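PDB 2IY9: subtilase cytotoxin subunit A from Escherichia coli, which is the protease subunit of the AB5 toxin SubAB, a subtilisin-like serine endopeptidase that cleaves the host endoplasmic reticulum chaperone BiP and so triggers ER stress and cell death. Local coordinates for residues A[179-184]-A[198-203]; A[187-192]-A[240-245]; A[214-219]-A[296-301]. One frame throughout, in Å; residues are numbered along the deposited sequence.

How the contacts relate
Contacts 1 and 3 are buried and have their centres about 11 and 10 Å from the centre of the chain, whereas contact 2, its centre about 18 Å from that point, is only partly buried. Strands 176-180 and 215-221, used by contacts 1 and 3, are neighbours in the parallel sheet, joined by a hydrogen bond from Ala179 N to Ile216 O (2.9 Å). Contact 1 is small alanine packing plus a water; contact 3 packs aliphatic chains and ends in one lysine bond. Contact 2 joins two loops by a single backbone bridge, with charged, aromatic and aliphatic groups around it. It meets contact 1 through a salt bridge from Arg241 NH2 to Asp184 OD2 (2.8 Å), and contact 3 through packing of Ser240 on Ala219.

Contact 1 of 3, residues A[179-184]-A[198-203]; sequences AAVGND and WPAAYH
Ala179, near the end of strand 176-180, directs its methyl at the bend of 198-203; its CA is 5.3 Å from Ala200 CA, the shortest CA separation between the segments. Ala179 CB rests beside the proline ring, 4.0 Å from Pro199 CG, and also touches Ala200 CB at 4.2 Å. Ala180 turns its own CB away, onto Thr271 and Thr275 of helix 271-288, which puts that methyl about 5 Å from the side chain of Ser272, inferred to be the charge-relay serine. Its carbonyl does face the partner: Ala180 O lies 3.4 Å from Ala200 CB. No direct hydrogen bond spans the two backbones. One water does so instead, donating to Ala180 O (2.9 Å) and accepting from Ala200 N (3.1 Å). The second segment is the cis-proline bend familiar from subtilisins: the peptide before Pro199 is cis, and a type I turn closed by Tyr202 N to Pro199 O follows, with Ala200 at its leading corner. Val181 has left the strand; its CG1, anti to the carbonyl carbon (chi1 -64°), reaches Ala200 CB at 4.2 Å, so Ala200 CB is met by the Ala179 methyl, the Ala180 carbonyl oxygen and Val181. Beyond Gly182, which has a positive phi (99°), Asn183 occupies the position of the subtilase oxyanion-hole asparagine and probably serves likewise; Asn183 OD1 accepts from Thr271 N.

Contact 2 of 3, residues A[187-192]-A[240-245]; sequences DIRKLS and SRFGNN
Two irregular loops of the subtilisin-like domain meet here in a single beta bridge, Asp187 with Phe242, next to an Asx turn made by Asp187. Between the segments the bridge has one backbone bond, Ile188 N to Phe242 O (2.8 Å), with an N-H...O angle of 159° and the donor nearly on the C=O axis; a second joins Phe242 to Ala186.

Within the 187-192 loop the polar contacts centre on Asp187. Asp187 CG stands anti to the backbone N, and OD1 accepts twice: from Arg189 N, above the carboxylate plane, which closes the Asx turn, and from Arg189 NE at 2.9 Å, on the syn lone pair and in the guanidinium plane. Arg189 NH2 grips OD2 as well, a side-on pairing permitted by the bend at chi3 (-63°). So fixed, the guanidinium lies flat over the backbone, with Gly243 CA 3.6 Å above its plane and over its centre; the same face also covers Asn244 N, which lies 3.5 Å from Arg189 NH1. Arg189 NH1 reaches on to a salt bridge with Asp313, while Asn244 ND2 bonds Val312 O.

Aromatic contact comes from Phe242: Asp187 CA makes a CH-pi contact with one face, 4.0 Å from the centroid and 15° off the normal. Arg189 NH2 sits at the ring edge, 3.6 Å from Phe242 CE1, the two planes almost perpendicular.

Aliphatic groups pack against Arg241 at the other end. Ile188 CG1 touches Arg241 CB at 3.9 Å. Arg241 runs extended to its salt bridge with Asp184, and Leu191 CD1 lies over one face of the guanidinium, 3.3 Å above the plane and over its centre.

Contact 3 of 3, residues A[214-219]-A[296-301]; sequences PVIRVA and ELKRTL
Strand 215-219 and helix 296-301 run in roughly the same direction, their N-to-C axes 30° apart and 10.2 Å from each other at closest approach. The backbones come nearest at Ile216 and Lys298, whose CA atoms are 7.4 Å apart, so side chains must fill the gap. Ile216 and Lys298 both point across it and slide past each other in opposite directions. Lys298 leaves the helix with CG anti to the backbone N (chi1 179°) and stays extended to its tip; its methylenes lie alongside the isoleucine, with Lys298 CD 3.8 Å from Ile216 CG1. That straight chain carries the ammonium to the start of the strand, where Lys298 NZ donates to Val215 O at 2.8 Å. The donor approaches 32° above the carbonyl plane, hence not along a lone pair, and NZ also bonds Asp213 O. One turn on, Leu301 CD2 meets Ile216 CD1 at 4.0 Å, the chains crossing obliquely. Arg217 NH1 lies 4.3 Å from Lys298 NZ, like charges whose repulsion is probably eased by the salt bridges of Arg217 to Asp248 and Asp213. This is an alpha/beta layer packing of the subtilisin-like fold: Ile216 also touches Leu282 of helix 271-288 and Leu176 of the adjoining strand 176-180, while Leu297 and Thr300 turn to Phe330 of helix 323-331.

Contact 1 of 3, residues A[179-184]-A[198-203]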
ATOM      1  N   ALA A 179       1.256  -1.625  -4.093  1.00 21.05           N
ATOM      2  CA  ALA A 179       2.161  -0.713  -4.801  1.00 20.91           C
ATOM      3  C   ALA A 179       1.439   0.466  -5.447  1.00 21.22           C
ATOM      4  O   ALA A 179       0.509   0.276  -6.226  1.00 20.98           O
ATOM      5  CB  ALA A 179       2.932  -1.479  -5.850  1.00 21.20           C
ATOM      6  N   ALA A 180       1.883   1.686  -5.124  1.00 21.35           N
ATOM      7  CA  ALA A 180       1.346   2.909  -5.735  1.00 21.42           C
ATOM      8  C   ALA A 180       1.712   2.941  -7.217  1.00 21.30           C
ATOM      9  O   ALA A 180       2.838   2.576  -7.578  1.00 21.43           O
ATOM     10  CB  ALA A 180       1.921   4.144  -5.026  1.00 20.84           C
ATOM     11  N   VAL A 181       0.780   3.382  -8.065  1.00 20.88           N
ATOM     12  CA  VAL A 181       1.066   3.477  -9.506  1.00 21.61           C
ATOM     13  C   VAL A 181       1.812   4.774  -9.847  1.00 22.36           C
ATOM     14  O   VAL A 181       2.258   4.963 -10.981  1.00 23.00           O
ATOM     15  CB  VAL A 181      -0.192   3.300 -10.392  1.00 21.52           C
ATOM     16  CG1 VAL A 181      -0.769   1.904 -10.215  1.00 20.41           C
ATOM     17  CG2 VAL A 181      -1.248   4.376 -10.116  1.00 19.29           C
ATOM     18  N   GLY A 182       1.928   5.665  -8.864  1.00 22.91           N
ATOM     19  CA  GLY A 182       2.711   6.896  -9.030  1.00 23.18           C
ATOM     20  C   GLY A 182       1.882   8.116  -9.358  1.00 23.78           C
ATOM     21  O   GLY A 182       0.719   8.007  -9.760  1.00 22.98           O
ATOM     22  N   ASN A 183       2.482   9.289  -9.172  1.00 24.38           N
ATOM     23  CA  ASN A 183       1.778  10.547  -9.412  1.00 24.87           C
ATOM     24  C   ASN A 183       2.223  11.216 -10.707  1.00 25.40           C
ATOM     25  O   ASN A 183       3.249  10.840 -11.273  1.00 25.97           O
ATOM     26  CB  ASN A 183       1.980  11.503  -8.244  1.00 24.95           C
ATOM     27  CG  ASN A 183       1.375  10.989  -6.944  1.00 25.28           C
ATOM     28  OD1 ASN A 183       0.548  10.079  -6.940  1.00 26.89           O
ATOM     29  ND2 ASN A 183       1.781  11.585  -5.839  1.00 24.35           N
ATOM     30  N   ASP A 184       1.421  12.195 -11.138  1.00 25.86           N
ATOM     31  CA  ASP A 184       1.644  13.140 -12.264  1.00 26.58           C
ATOM     32  C   ASP A 184       0.533  13.069 -13.319  1.00 26.41           C
ATOM     33  O   ASP A 184       0.556  13.797 -14.313  1.00 25.98           O
ATOM     34  CB  ASP A 184       3.045  13.066 -12.897  1.00 26.69           C
ATOM     35  CG  ASP A 184       3.258  11.816 -13.758  1.00 27.46           C
ATOM     36  OD1 ASP A 184       2.296  11.070 -14.038  1.00 27.73           O
ATOM     37  OD2 ASP A 184       4.422  11.565 -14.127  1.00 29.10           O
ATOM     38  N   TRP A 198       8.089   0.931 -10.484  1.00 26.29           N
ATOM     39  CA  TRP A 198       8.146  -0.458 -10.033  1.00 25.48           C
ATOM     40  C   TRP A 198       8.002  -0.502  -8.503  1.00 24.86           C
ATOM     41  O   TRP A 198       8.491   0.396  -7.833  1.00 25.11           O
ATOM     42  CB  TRP A 198       9.481  -1.090 -10.468  1.00 25.83           C
ATOM     43  CG  TRP A 198       9.485  -1.441 -11.936  1.00 25.49           C
ATOM     44  CD1 TRP A 198       9.740  -0.593 -12.980  1.00 25.55           C
ATOM     45  CD2 TRP A 198       9.204  -2.724 -12.516  1.00 25.23           C
ATOM     46  NE1 TRP A 198       9.633  -1.275 -14.177  1.00 26.41           N
ATOM     47  CE2 TRP A 198       9.303  -2.579 -13.919  1.00 25.36           C
ATOM     48  CE3 TRP A 198       8.880  -3.983 -11.987  1.00 26.13           C
ATOM     49  CZ2 TRP A 198       9.083  -3.647 -14.799  1.00 27.44           C
ATOM     50  CZ3 TRP A 198       8.672  -5.042 -12.857  1.00 25.53           C
ATOM     51  CH2 TRP A 198       8.757  -4.864 -14.254  1.00 25.35           C
ATOM     52  N   PRO A 199       7.367  -1.560  -7.945  1.00 23.97           N
ATOM     53  CA  PRO A 199       6.876  -2.758  -8.631  1.00 23.54           C
ATOM     54  C   PRO A 199       5.495  -2.669  -9.278  1.00 22.88           C
ATOM     55  O   PRO A 199       5.039  -3.665  -9.832  1.00 22.48           O
ATOM     56  CB  PRO A 199       6.835  -3.810  -7.512  1.00 23.46           C
ATOM     57  CG  PRO A 199       6.605  -3.020  -6.261  1.00 23.76           C
ATOM     58  CD  PRO A 199       7.129  -1.628  -6.489  1.00 23.88           C
ATOM     59  N   ALA A 200       4.830  -1.513  -9.234  1.00 22.71           N
ATOM     60  CA  ALA A 200       3.535  -1.405  -9.925  1.00 22.72           C
ATOM     61  C   ALA A 200       3.650  -1.766 -11.425  1.00 22.99           C
ATOM     62  O   ALA A 200       2.721  -2.332 -12.001  1.00 23.10           O
ATOM     63  CB  ALA A 200       2.925  -0.016  -9.744  1.00 22.41           C
ATOM     64  N   ALA A 201       4.807  -1.480 -12.025  1.00 22.73           N
ATOM     65  CA  ALA A 201       5.034  -1.699 -13.469  1.00 23.14           C
ATOM     66  C   ALA A 201       5.149  -3.181 -13.863  1.00 23.33           C
ATOM     67  O   ALA A 201       5.156  -3.509 -15.054  1.00 22.99           O
ATOM     68  CB  ALA A 201       6.264  -0.947 -13.923  1.00 22.86           C
ATOM     69  N   TYR A 202       5.248  -4.065 -12.866  1.00 23.80           N
ATOM     70  CA  TYR A 202       5.209  -5.496 -13.108  1.00 23.95           C
ATOM     71  C   TYR A 202       3.982  -5.790 -13.961  1.00 24.30           C
ATOM     72  O   TYR A 202       2.854  -5.401 -13.616  1.00 23.45           O
ATOM     73  CB  TYR A 202       5.174  -6.274 -11.786  1.00 23.73           C
ATOM     74  CG  TYR A 202       5.194  -7.788 -11.928  1.00 24.49           C
ATOM     75  CD1 TYR A 202       6.169  -8.431 -12.702  1.00 24.77           C
ATOM     76  CD2 TYR A 202       4.255  -8.578 -11.263  1.00 23.26           C
ATOM     77  CE1 TYR A 202       6.190  -9.827 -12.825  1.00 25.35           C
ATOM     78  CE2 TYR A 202       4.265  -9.969 -11.377  1.00 23.65           C
ATOM     79  CZ  TYR A 202       5.238 -10.582 -12.164  1.00 24.30           C
ATOM     80  OH  TYR A 202       5.254 -11.949 -12.278  1.00 24.30           O
ATOM     81  N   HIS A 203       4.216  -6.442 -15.099  1.00 24.84           N
ATOM     82  CA  HIS A 203       3.170  -6.608 -16.117  1.00 25.90           C
ATOM     83  C   HIS A 203       3.199  -8.013 -16.715  1.00 26.10           C
ATOM     84  O   HIS A 203       3.472  -8.179 -17.910  1.00 26.73           O
ATOM     85  CB  HIS A 203       3.346  -5.551 -17.209  1.00 25.78           C
ATOM     86  CG  HIS A 203       2.111  -5.291 -18.016  1.00 26.62           C
ATOM     87  ND1 HIS A 203       0.974  -4.728 -17.479  1.00 25.59           N
ATOM     88  CD2 HIS A 203       1.852  -5.475 -19.332  1.00 26.58           C
ATOM     89  CE1 HIS A 203       0.059  -4.600 -18.423  1.00 26.52           C
ATOM     90  NE2 HIS A 203       0.567  -5.044 -19.558  1.00 26.83           N
TER
HETATM   91  O   HOH W   1       5.204   0.931  -7.399  1.00 20.46           O

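Contact 2 of 3, residues A[187-192]-A[240-245]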
ATOM      1  N   ASP A 187      -0.944   8.630 -18.306  1.00 26.71           N
ATOM      2  CA  ASP A 187      -1.505   7.341 -18.725  1.00 26.40           C
ATOM      3  C   ASP A 187      -0.360   6.332 -18.828  1.00 26.41           C
ATOM      4  O   ASP A 187       0.501   6.442 -19.712  1.00 25.87           O
ATOM      5  CB  ASP A 187      -2.212   7.505 -20.078  1.00 26.75           C
ATOM      6  CG  ASP A 187      -2.868   6.220 -20.586  1.00 27.53           C
ATOM      7  OD1 ASP A 187      -2.489   5.102 -20.161  1.00 27.00           O
ATOM      8  OD2 ASP A 187      -3.762   6.339 -21.454  1.00 26.76           O
ATOM      9  N   ILE A 188      -0.356   5.358 -17.911  1.00 26.31           N
ATOM     10  CA  ILE A 188       0.707   4.342 -17.818  1.00 26.42           C
ATOM     11  C   ILE A 188       0.889   3.540 -19.123  1.00 26.38           C
ATOM     12  O   ILE A 188       1.987   3.068 -19.422  1.00 25.30           O
ATOM     13  CB  ILE A 188       0.463   3.371 -16.629  1.00 26.13           C
ATOM     14  CG1 ILE A 188       0.332   4.158 -15.315  1.00 26.15           C
ATOM     15  CG2 ILE A 188       1.619   2.346 -16.510  1.00 27.48           C
ATOM     16  CD1 ILE A 188      -0.448   3.428 -14.234  1.00 26.71           C
ATOM     17  N   ARG A 189      -0.193   3.394 -19.886  1.00 27.07           N
ATOM     18  CA  ARG A 189      -0.136   2.703 -21.171  1.00 27.96           C
ATOM     19  C   ARG A 189       0.757   3.419 -22.198  1.00 28.87           C
ATOM     20  O   ARG A 189       1.311   2.778 -23.080  1.00 29.46           O
ATOM     21  CB  ARG A 189      -1.541   2.484 -21.736  1.00 27.68           C
ATOM     22  CG  ARG A 189      -2.416   1.572 -20.865  1.00 27.18           C
ATOM     23  CD  ARG A 189      -3.893   1.714 -21.173  1.00 27.30           C
ATOM     24  NE  ARG A 189      -4.382   3.063 -20.895  1.00 28.78           N
ATOM     25  CZ  ARG A 189      -5.666   3.400 -20.767  1.00 28.07           C
ATOM     26  NH1 ARG A 189      -6.620   2.484 -20.879  1.00 28.32           N
ATOM     27  NH2 ARG A 189      -5.992   4.665 -20.510  1.00 26.95           N
ATOM     28  N   LYS A 190       0.914   4.732 -22.057  1.00 29.88           N
ATOM     29  CA  LYS A 190       1.682   5.551 -23.006  1.00 30.85           C
ATOM     30  C   LYS A 190       3.081   5.944 -22.527  1.00 31.49           C
ATOM     31  O   LYS A 190       3.890   6.449 -23.309  1.00 31.11           O
ATOM     32  CB  LYS A 190       0.923   6.826 -23.326  1.00 31.17           C
ATOM     33  CG  LYS A 190      -0.473   6.611 -23.908  1.00 33.10           C
ATOM     34  CD  LYS A 190      -1.125   7.965 -24.152  1.00 38.73           C
ATOM     35  CE  LYS A 190      -1.280   8.756 -22.855  1.00 40.85           C
ATOM     36  NZ  LYS A 190      -1.328  10.250 -22.994  1.00 42.96           N
ATOM     37  N   LEU A 191       3.352   5.747 -21.239  1.00 31.85           N
ATOM     38  CA  LEU A 191       4.669   6.002 -20.693  1.00 32.27           C
ATOM     39  C   LEU A 191       5.661   5.017 -21.284  1.00 32.74           C
ATOM     40  O   LEU A 191       5.288   3.900 -21.654  1.00 33.12           O
ATOM     41  CB  LEU A 191       4.647   5.834 -19.172  1.00 32.21           C
ATOM     42  CG  LEU A 191       3.992   6.923 -18.322  1.00 32.12           C
ATOM     43  CD1 LEU A 191       4.115   6.535 -16.857  1.00 31.75           C
ATOM     44  CD2 LEU A 191       4.641   8.281 -18.565  1.00 32.30           C
ATOM     45  N   SER A 192       6.922   5.426 -21.368  1.00 33.06           N
ATOM     46  CA  SER A 192       7.987   4.499 -21.735  1.00 33.52           C
ATOM     47  C   SER A 192       8.394   3.686 -20.504  1.00 33.42           C
ATOM     48  O   SER A 192       8.061   4.047 -19.375  1.00 33.34           O
ATOM     49  CB  SER A 192       9.188   5.254 -22.310  1.00 33.49           C
ATOM     50  OG  SER A 192       9.850   5.995 -21.304  1.00 34.67           O
ATOM     51  N   SER A 240      -3.330  11.216  -9.956  1.00 25.67           N
ATOM     52  CA  SER A 240      -3.100   9.773 -10.072  1.00 25.43           C
ATOM     53  C   SER A 240      -2.732   9.386 -11.492  1.00 25.18           C
ATOM     54  O   SER A 240      -3.412   9.763 -12.440  1.00 25.34           O
ATOM     55  CB  SER A 240      -4.345   8.986  -9.656  1.00 25.61           C
ATOM     56  OG  SER A 240      -4.099   7.587  -9.709  1.00 24.93           O
ATOM     57  N   ARG A 241      -1.664   8.613 -11.634  1.00 24.67           N
ATOM     58  CA  ARG A 241      -1.462   7.850 -12.861  1.00 24.72           C
ATOM     59  C   ARG A 241      -2.610   6.848 -13.021  1.00 24.81           C
ATOM     60  O   ARG A 241      -3.326   6.537 -12.046  1.00 24.61           O
ATOM     61  CB  ARG A 241      -0.114   7.140 -12.839  1.00 24.62           C
ATOM     62  CG  ARG A 241       1.020   8.072 -13.119  1.00 25.15           C
ATOM     63  CD  ARG A 241       2.347   7.357 -13.252  1.00 25.40           C
ATOM     64  NE  ARG A 241       3.368   8.315 -13.666  1.00 25.56           N
ATOM     65  CZ  ARG A 241       4.653   8.043 -13.825  1.00 25.79           C
ATOM     66  NH1 ARG A 241       5.120   6.816 -13.617  1.00 25.06           N
ATOM     67  NH2 ARG A 241       5.477   9.011 -14.204  1.00 25.60           N
ATOM     68  N   PHE A 242      -2.810   6.365 -14.246  1.00 24.26           N
ATOM     69  CA  PHE A 242      -3.972   5.538 -14.552  1.00 24.26           C
ATOM     70  C   PHE A 242      -3.740   4.649 -15.772  1.00 24.68           C
ATOM     71  O   PHE A 242      -2.752   4.798 -16.499  1.00 23.67           O
ATOM     72  CB  PHE A 242      -5.223   6.410 -14.774  1.00 24.32           C
ATOM     73  CG  PHE A 242      -5.171   7.259 -16.029  1.00 25.21           C
ATOM     74  CD1 PHE A 242      -5.677   6.776 -17.241  1.00 26.03           C
ATOM     75  CD2 PHE A 242      -4.632   8.535 -15.995  1.00 26.17           C
ATOM     76  CE1 PHE A 242      -5.627   7.557 -18.412  1.00 27.03           C
ATOM     77  CE2 PHE A 242      -4.596   9.338 -17.153  1.00 25.65           C
ATOM     78  CZ  PHE A 242      -5.085   8.846 -18.362  1.00 24.76           C
ATOM     79  N   GLY A 243      -4.670   3.725 -15.986  1.00 24.81           N
ATOM     80  CA  GLY A 243      -4.648   2.915 -17.193  1.00 25.54           C
ATOM     81  C   GLY A 243      -5.127   1.514 -16.943  1.00 26.01           C
ATOM     82  O   GLY A 243      -4.557   0.788 -16.122  1.00 25.47           O
ATOM     83  N   ASN A 244      -6.189   1.138 -17.653  1.00 26.45           N
ATOM     84  CA  ASN A 244      -6.691  -0.220 -17.617  1.00 26.95           C
ATOM     85  C   ASN A 244      -5.554  -1.212 -17.875  1.00 26.96           C
ATOM     86  O   ASN A 244      -4.705  -0.980 -18.741  1.00 26.84           O
ATOM     87  CB  ASN A 244      -7.814  -0.392 -18.637  1.00 27.37           C
ATOM     88  CG  ASN A 244      -8.529  -1.710 -18.489  1.00 29.19           C
ATOM     89  OD1 ASN A 244      -8.023  -2.750 -18.900  1.00 31.55           O
ATOM     90  ND2 ASN A 244      -9.708  -1.677 -17.894  1.00 31.62           N
ATOM     91  N   ASN A 245      -5.536  -2.288 -17.091  1.00 26.74           N
ATOM     92  CA  ASN A 245      -4.485  -3.327 -17.133  1.00 26.56           C
ATOM     93  C   ASN A 245      -3.144  -2.946 -16.465  1.00 25.61           C
ATOM     94  O   ASN A 245      -2.213  -3.760 -16.418  1.00 24.87           O
ATOM     95  CB  ASN A 245      -4.255  -3.845 -18.563  1.00 27.58           C
ATOM     96  CG  ASN A 245      -3.903  -5.322 -18.595  1.00 30.16           C
ATOM     97  OD1 ASN A 245      -3.073  -5.759 -19.402  1.00 33.89           O
ATOM     98  ND2 ASN A 245      -4.531  -6.104 -17.720  1.00 32.98           N
TER

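Contact 3 of 3, residues A[214-219]-A[296-301]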
ATOM      1  N   PRO A 214       1.412 -11.276  -7.189  1.00 22.63           N
ATOM      2  CA  PRO A 214       1.310 -10.840  -5.792  1.00 22.40           C
ATOM      3  C   PRO A 214       1.237  -9.312  -5.600  1.00 21.87           C
ATOM      4  O   PRO A 214       1.159  -8.848  -4.469  1.00 21.51           O
ATOM      5  CB  PRO A 214       2.608 -11.357  -5.194  1.00 22.62           C
ATOM      6  CG  PRO A 214       3.601 -11.165  -6.295  1.00 22.25           C
ATOM      7  CD  PRO A 214       2.828 -11.430  -7.591  1.00 22.74           C
ATOM      8  N   VAL A 215       1.262  -8.556  -6.697  1.00 21.87           N
ATOM      9  CA  VAL A 215       1.199  -7.087  -6.653  1.00 21.50           C
ATOM     10  C   VAL A 215      -0.256  -6.597  -6.797  1.00 21.56           C
ATOM     11  O   VAL A 215      -0.986  -7.067  -7.660  1.00 20.46           O
ATOM     12  CB  VAL A 215       2.086  -6.449  -7.758  1.00 22.20           C
ATOM     13  CG1 VAL A 215       2.069  -4.899  -7.682  1.00 21.32           C
ATOM     14  CG2 VAL A 215       3.537  -6.963  -7.666  1.00 23.34           C
ATOM     15  N   ILE A 216      -0.645  -5.644  -5.948  1.00 21.26           N
ATOM     16  CA  ILE A 216      -1.912  -4.934  -6.057  1.00 21.51           C
ATOM     17  C   ILE A 216      -1.585  -3.464  -6.318  1.00 21.31           C
ATOM     18  O   ILE A 216      -0.987  -2.792  -5.472  1.00 21.34           O
ATOM     19  CB  ILE A 216      -2.781  -5.095  -4.780  1.00 21.62           C
ATOM     20  CG1 ILE A 216      -3.157  -6.570  -4.582  1.00 22.62           C
ATOM     21  CG2 ILE A 216      -4.057  -4.249  -4.883  1.00 21.00           C
ATOM     22  CD1 ILE A 216      -3.780  -6.862  -3.219  1.00 22.32           C
ATOM     23  N   ARG A 217      -1.933  -3.003  -7.515  1.00 21.26           N
ATOM     24  CA  ARG A 217      -1.529  -1.683  -8.023  1.00 21.19           C
ATOM     25  C   ARG A 217      -2.649  -0.698  -7.747  1.00 20.97           C
ATOM     26  O   ARG A 217      -3.774  -0.904  -8.179  1.00 21.34           O
ATOM     27  CB  ARG A 217      -1.270  -1.745  -9.539  1.00 20.80           C
ATOM     28  CG  ARG A 217      -0.165  -2.721  -9.940  1.00 21.19           C
ATOM     29  CD  ARG A 217      -0.364  -3.289 -11.361  1.00 22.32           C
ATOM     30  NE  ARG A 217       0.617  -4.351 -11.596  1.00 23.12           N
ATOM     31  CZ  ARG A 217       0.424  -5.623 -11.271  1.00 24.03           C
ATOM     32  NH1 ARG A 217      -0.738  -6.006 -10.739  1.00 22.94           N
ATOM     33  NH2 ARG A 217       1.377  -6.519 -11.497  1.00 22.97           N
ATOM     34  N   VAL A 218      -2.327   0.373  -7.028  1.00 21.09           N
ATOM     35  CA  VAL A 218      -3.338   1.260  -6.470  1.00 20.68           C
ATOM     36  C   VAL A 218      -3.286   2.671  -7.091  1.00 20.61           C
ATOM     37  O   VAL A 218      -2.230   3.308  -7.111  1.00 20.57           O
ATOM     38  CB  VAL A 218      -3.207   1.338  -4.917  1.00 21.10           C
ATOM     39  CG1 VAL A 218      -4.244   2.313  -4.320  1.00 20.68           C
ATOM     40  CG2 VAL A 218      -3.357  -0.062  -4.270  1.00 20.22           C
ATOM     41  N   ALA A 219      -4.430   3.132  -7.597  1.00 20.65           N
ATOM     42  CA  ALA A 219      -4.618   4.528  -8.041  1.00 21.03           C
ATOM     43  C   ALA A 219      -5.387   5.358  -7.002  1.00 21.78           C
ATOM     44  O   ALA A 219      -6.051   4.799  -6.123  1.00 21.95           O
ATOM     45  CB  ALA A 219      -5.350   4.561  -9.375  1.00 20.64           C
ATOM     46  N   GLU A 296      -6.048 -15.655  -2.203  1.00 27.10           N
ATOM     47  CA  GLU A 296      -7.365 -15.479  -1.578  1.00 28.33           C
ATOM     48  C   GLU A 296      -7.591 -14.052  -1.059  1.00 26.97           C
ATOM     49  O   GLU A 296      -8.663 -13.483  -1.258  1.00 27.29           O
ATOM     50  CB  GLU A 296      -7.621 -16.502  -0.461  1.00 28.16           C
ATOM     51  CG  GLU A 296      -9.074 -16.443   0.066  1.00 30.64           C
ATOM     52  CD  GLU A 296      -9.308 -17.162   1.390  1.00 31.52           C
ATOM     53  OE1 GLU A 296      -8.417 -17.913   1.859  1.00 35.90           O
ATOM     54  OE2 GLU A 296     -10.411 -16.971   1.965  1.00 36.35           O
ATOM     55  N   LEU A 297      -6.590 -13.489  -0.382  1.00 26.55           N
ATOM     56  CA  LEU A 297      -6.655 -12.095   0.068  1.00 25.39           C
ATOM     57  C   LEU A 297      -6.858 -11.144  -1.109  1.00 24.98           C
ATOM     58  O   LEU A 297      -7.768 -10.311  -1.089  1.00 24.06           O
ATOM     59  CB  LEU A 297      -5.393 -11.716   0.849  1.00 25.60           C
ATOM     60  CG  LEU A 297      -5.380 -12.079   2.337  1.00 26.35           C
ATOM     61  CD1 LEU A 297      -3.941 -12.115   2.849  1.00 26.92           C
ATOM     62  CD2 LEU A 297      -6.205 -11.064   3.127  1.00 27.27           C
ATOM     63  N   LYS A 298      -6.022 -11.287  -2.144  1.00 24.55           N
ATOM     64  CA  LYS A 298      -6.121 -10.426  -3.325  1.00 24.23           C
ATOM     65  C   LYS A 298      -7.490 -10.551  -4.007  1.00 24.46           C
ATOM     66  O   LYS A 298      -8.136  -9.534  -4.295  1.00 23.93           O
ATOM     67  CB  LYS A 298      -5.001 -10.719  -4.321  1.00 24.70           C
ATOM     68  CG  LYS A 298      -5.062  -9.855  -5.586  1.00 24.60           C
ATOM     69  CD  LYS A 298      -3.753  -9.907  -6.382  1.00 24.84           C
ATOM     70  CE  LYS A 298      -3.900  -9.125  -7.677  1.00 23.68           C
ATOM     71  NZ  LYS A 298      -2.646  -9.162  -8.462  1.00 21.91           N
ATOM     72  N   ARG A 299      -7.915 -11.790  -4.253  1.00 23.64           N
ATOM     73  CA  ARG A 299      -9.229 -12.066  -4.838  1.00 25.07           C
ATOM     74  C   ARG A 299     -10.379 -11.440  -4.035  1.00 24.29           C
ATOM     75  O   ARG A 299     -11.238 -10.775  -4.601  1.00 23.70           O
ATOM     76  CB  ARG A 299      -9.445 -13.587  -4.983  1.00 24.93           C
ATOM     77  CG  ARG A 299     -10.766 -13.977  -5.640  1.00 26.76           C
ATOM     78  CD  ARG A 299     -10.934 -15.501  -5.732  1.00 27.98           C
ATOM     79  NE  ARG A 299     -10.993 -16.134  -4.409  1.00 34.58           N
ATOM     80  CZ  ARG A 299     -10.061 -16.949  -3.905  1.00 37.41           C
ATOM     81  NH1 ARG A 299      -8.973 -17.264  -4.601  1.00 38.66           N
ATOM     82  NH2 ARG A 299     -10.223 -17.466  -2.694  1.00 39.30           N
ATOM     83  N   THR A 300     -10.401 -11.649  -2.719  1.00 23.94           N
ATOM     84  CA  THR A 300     -11.482 -11.085  -1.916  1.00 23.69           C
ATOM     85  C   THR A 300     -11.483  -9.555  -1.998  1.00 23.28           C
ATOM     86  O   THR A 300     -12.537  -8.950  -2.153  1.00 23.29           O
ATOM     87  CB  THR A 300     -11.461 -11.585  -0.462  1.00 23.91           C
ATOM     88  OG1 THR A 300     -11.593 -13.012  -0.454  1.00 24.60           O
ATOM     89  CG2 THR A 300     -12.618 -10.974   0.342  1.00 24.62           C
ATOM     90  N   LEU A 301     -10.310  -8.933  -1.930  1.00 22.88           N
ATOM     91  CA  LEU A 301     -10.223  -7.473  -2.079  1.00 22.89           C
ATOM     92  C   LEU A 301     -10.814  -6.994  -3.406  1.00 23.28           C
ATOM     93  O   LEU A 301     -11.645  -6.082  -3.433  1.00 23.27           O
ATOM     94  CB  LEU A 301      -8.778  -6.987  -1.969  1.00 22.88           C
ATOM     95  CG  LEU A 301      -8.633  -5.452  -1.969  1.00 23.11           C
ATOM     96  CD1 LEU A 301      -9.062  -4.861  -0.617  1.00 23.73           C
ATOM     97  CD2 LEU A 301      -7.202  -5.059  -2.295  1.00 21.63           C
TER